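Local coordinates for protein Cyclo(L-leucyl-L-phenylalanyl) synthase (Streptomyces noursei, PDB 3OQV) that makes cyclodipeptides from two aminoacyl-tRNAs without ATP, chiefly cyclo(L-phenylalanyl-L-leucyl), an intermediate in the biosynthesis of the antibacterial albonoursin, at residues Asn40-Gln45 / Cys201-Thr206. Numbering follows the deposited sequence.
Sequences NSYFSQ and CYHIDT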
ATOM      1  N   ASN A  40       4.333   2.653  -7.625  1.00 49.27           N
ATOM      2  CA  ASN A  40       4.999   1.348  -7.738  1.00 47.30           C
ATOM      3  C   ASN A  40       4.930   0.774  -9.157  1.00 47.67           C
ATOM      4  O   ASN A  40       3.885   0.279  -9.578  1.00 45.06           O
ATOM      5  CB  ASN A  40       4.379   0.356  -6.748  1.00 46.50           C
ATOM      6  CG  ASN A  40       4.981  -1.035  -6.851  1.00 45.62           C
ATOM      7  OD1 ASN A  40       5.834  -1.296  -7.705  1.00 44.11           O
ATOM      8  ND2 ASN A  40       4.533  -1.944  -5.980  1.00 42.11           N
ATOM      9  N   SER A  41       6.026   0.873  -9.907  1.00 46.94           N
ATOM     10  CA  SER A  41       5.955   0.630 -11.347  1.00 49.33           C
ATOM     11  C   SER A  41       5.858  -0.866 -11.664  1.00 50.24           C
ATOM     12  O   SER A  41       5.632  -1.256 -12.810  1.00 51.89           O
ATOM     13  CB  SER A  41       7.134   1.274 -12.081  1.00 50.80           C
ATOM     14  OG  SER A  41       8.368   0.753 -11.629  1.00 52.42           O
ATOM     15  N   TYR A  42       5.970  -1.696 -10.632  1.00 47.45           N
ATOM     16  CA  TYR A  42       5.615  -3.100 -10.736  0.50 47.95           C
ATOM     17  C   TYR A  42       4.233  -3.279 -11.341  1.00 46.32           C
ATOM     18  O   TYR A  42       3.996  -4.224 -12.091  1.00 46.45           O
ATOM     19  CB  TYR A  42       5.665  -3.760  -9.364  0.50 48.05           C
ATOM     20  CG  TYR A  42       6.960  -4.481  -9.092  1.00 57.18           C
ATOM     21  CD1 TYR A  42       7.977  -3.875  -8.359  1.00 61.57           C
ATOM     22  CD2 TYR A  42       7.166  -5.776  -9.559  1.00 64.02           C
ATOM     23  CE1 TYR A  42       9.166  -4.545  -8.095  1.00 64.81           C
ATOM     24  CE2 TYR A  42       8.349  -6.452  -9.301  1.00 65.48           C
ATOM     25  CZ  TYR A  42       9.344  -5.831  -8.573  1.00 65.80           C
ATOM     26  OH  TYR A  42      10.519  -6.498  -8.327  1.00 65.43           O
ATOM     27  N   PHE A  43       3.320  -2.372 -11.001  1.00 45.48           N
ATOM     28  CA  PHE A  43       1.904  -2.533 -11.338  1.00 44.64           C
ATOM     29  C   PHE A  43       1.561  -1.965 -12.719  1.00 45.47           C
ATOM     30  O   PHE A  43       0.744  -1.051 -12.857  1.00 43.87           O
ATOM     31  CB  PHE A  43       1.002  -1.952 -10.238  1.00 43.40           C
ATOM     32  CG  PHE A  43       0.864  -2.853  -9.034  1.00 38.81           C
ATOM     33  CD1 PHE A  43       0.077  -3.992  -9.090  1.00 39.17           C
ATOM     34  CD2 PHE A  43       1.589  -2.606  -7.883  1.00 36.74           C
ATOM     35  CE1 PHE A  43      -0.031  -4.844  -7.982  1.00 41.51           C
ATOM     36  CE2 PHE A  43       1.506  -3.450  -6.787  1.00 35.12           C
ATOM     37  CZ  PHE A  43       0.684  -4.567  -6.832  1.00 36.50           C
ATOM     38  N   SER A  44       2.209  -2.521 -13.737  1.00 45.13           N
ATOM     39  CA  SER A  44       1.656  -2.563 -15.085  1.00 44.53           C
ATOM     40  C   SER A  44       0.391  -3.416 -15.145  1.00 44.57           C
ATOM     41  O   SER A  44       0.140  -4.248 -14.267  1.00 42.46           O
ATOM     42  CB  SER A  44       2.695  -3.123 -16.055  1.00 43.85           C
ATOM     43  OG  SER A  44       2.996  -4.477 -15.749  1.00 44.87           O
ATOM     44  N   GLN A  45      -0.366  -3.266 -16.226  1.00 44.59           N
ATOM     45  CA  GLN A  45      -1.496  -4.152 -16.460  1.00 45.18           C
ATOM     46  C   GLN A  45      -1.069  -5.615 -16.464  1.00 45.62           C
ATOM     47  O   GLN A  45      -1.692  -6.448 -15.801  1.00 44.92           O
ATOM     48  CB  GLN A  45      -2.224  -3.813 -17.759  1.00 45.80           C
ATOM     49  CG  GLN A  45      -3.508  -4.612 -17.933  1.00 46.96           C
ATOM     50  CD  GLN A  45      -4.379  -4.075 -19.044  1.00 52.87           C
ATOM     51  OE1 GLN A  45      -4.256  -2.913 -19.437  1.00 52.98           O
ATOM     52  NE2 GLN A  45      -5.242  -4.930 -19.586  1.00 50.93           N
ATOM     53  N   CYS A 201       0.674  -8.910   0.071  1.00 24.94           N
ATOM     54  CA  CYS A 201       1.554  -9.238  -1.049  1.00 27.79           C
ATOM     55  C   CYS A 201       2.411  -8.036  -1.400  1.00 28.64           C
ATOM     56  O   CYS A 201       1.891  -6.939  -1.600  1.00 27.75           O
ATOM     57  CB  CYS A 201       0.738  -9.653  -2.272  1.00 28.98           C
ATOM     58  SG  CYS A 201      -0.467 -10.943  -1.928  1.00 33.80           S
ATOM     59  N   TYR A 202       3.728  -8.215  -1.393  1.00 23.74           N
ATOM     60  CA  TYR A 202       4.625  -7.103  -1.680  1.00 24.90           C
ATOM     61  C   TYR A 202       5.689  -7.503  -2.709  1.00 25.20           C
ATOM     62  O   TYR A 202       6.073  -8.667  -2.799  1.00 22.69           O
ATOM     63  CB  TYR A 202       5.274  -6.580  -0.398  1.00 20.61           C
ATOM     64  CG  TYR A 202       6.268  -7.547   0.226  1.00 27.64           C
ATOM     65  CD1 TYR A 202       7.629  -7.444  -0.048  1.00 25.58           C
ATOM     66  CD2 TYR A 202       5.845  -8.535   1.116  1.00 21.40           C
ATOM     67  CE1 TYR A 202       8.553  -8.322   0.517  1.00 23.50           C
ATOM     68  CE2 TYR A 202       6.764  -9.436   1.695  1.00 20.85           C
ATOM     69  CZ  TYR A 202       8.115  -9.302   1.395  1.00 27.36           C
ATOM     70  OH  TYR A 202       9.034 -10.176   1.912  1.00 27.05           O
ATOM     71  N   HIS A 203       6.176  -6.522  -3.458  1.00 28.25           N
ATOM     72  CA  HIS A 203       7.322  -6.720  -4.355  1.00 28.60           C
ATOM     73  C   HIS A 203       8.616  -6.281  -3.670  1.00 26.69           C
ATOM     74  O   HIS A 203       8.581  -5.464  -2.750  1.00 25.56           O
ATOM     75  CB  HIS A 203       7.097  -5.927  -5.648  1.00 33.48           C
ATOM     76  CG  HIS A 203       5.851  -6.323  -6.385  1.00 37.94           C
ATOM     77  ND1 HIS A 203       4.637  -5.700  -6.187  1.00 47.02           N
ATOM     78  CD2 HIS A 203       5.630  -7.290  -7.308  1.00 48.78           C
ATOM     79  CE1 HIS A 203       3.724  -6.257  -6.965  1.00 46.16           C
ATOM     80  NE2 HIS A 203       4.303  -7.218  -7.662  1.00 49.02           N
ATOM     81  N   ILE A 204       9.743  -6.866  -4.070  1.00 30.87           N
ATOM     82  CA  ILE A 204      11.043  -6.476  -3.513  1.00 34.88           C
ATOM     83  C   ILE A 204      11.342  -5.014  -3.805  1.00 36.37           C
ATOM     84  O   ILE A 204      10.878  -4.464  -4.801  1.00 35.89           O
ATOM     85  CB  ILE A 204      12.220  -7.354  -4.046  1.00 35.58           C
ATOM     86  CG1 ILE A 204      12.520  -7.037  -5.515  1.00 36.25           C
ATOM     87  CG2 ILE A 204      11.933  -8.848  -3.843  1.00 37.77           C
ATOM     88  CD1 ILE A 204      13.677  -7.837  -6.108  1.00 35.77           C
ATOM     89  N   ASP A 205      12.127  -4.389  -2.937  1.00 38.44           N
ATOM     90  CA  ASP A 205      12.664  -3.063  -3.216  1.00 40.37           C
ATOM     91  C   ASP A 205      11.598  -1.984  -3.044  1.00 39.10           C
ATOM     92  O   ASP A 205      11.794  -0.841  -3.455  1.00 39.86           O
ATOM     93  CB  ASP A 205      13.243  -2.995  -4.638  1.00 41.47           C
ATOM     94  CG  ASP A 205      14.519  -3.814  -4.794  1.00 49.10           C
ATOM     95  OD1 ASP A 205      15.098  -4.220  -3.763  1.00 57.82           O
ATOM     96  OD2 ASP A 205      14.935  -4.068  -5.951  1.00 54.36           O
ATOM     97  N   THR A 206      10.465  -2.342  -2.454  1.00 34.86           N
ATOM     98  CA  THR A 206       9.440  -1.342  -2.181  1.00 32.32           C
ATOM     99  C   THR A 206       9.503  -0.868  -0.734  1.00 31.64           C
ATOM    100  O   THR A 206      10.138  -1.515   0.105  1.00 30.35           O
ATOM    101  CB  THR A 206       8.022  -1.857  -2.529  1.00 31.42           C
ATOM    102  OG1 THR A 206       7.739  -3.045  -1.780  1.00 30.73           O
ATOM    103  CG2 THR A 206       7.931  -2.174  -4.008  1.00 32.36           C
TER
HETATM  104  O   HOH W   1       9.425  -8.771  -6.238  1.00 29.83           O
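The imidazole of His203 lies over one face of the Tyr42 ring in an offset stack, joining the segments that leave the C-terminal ends of neighbouring parallel strands, 29-37 and 198-202, of the Rossmann fold. The ring centroids are 4.1 Å apart and the planes 20° from parallel. The two side chains run past each other in opposite directions, and each CB sits above the other's ring: His203 CB is 3.4 Å from the Tyr42 centroid. A third aromatic, Phe43, turns its face to the edge of the imidazole, the planes 86° apart, with Phe43 CZ 3.5 Å from His203 CE1. With CG anti to its carbonyl carbon (chi1 -59°), His203 brings CG over the Tyr42 ring. An alanine in place of Tyr42 would probably leave one imidazole face without its stacking partner and the ring freer to turn. Asn40, a probable substrate-binding residue beside Ser37, the probable nucleophile, sets its amide nearly perpendicular to the imidazole; its OD1 accepts from Tyr42 N in an Asx turn (3.0 Å). Beyond His203 a type II turn leads to Thr206, whose OG1 donates to His203 O. At the tyrosine tip, a water 3.3 Å from Tyr42 OH accepts a hydrogen bond from Ile204 N.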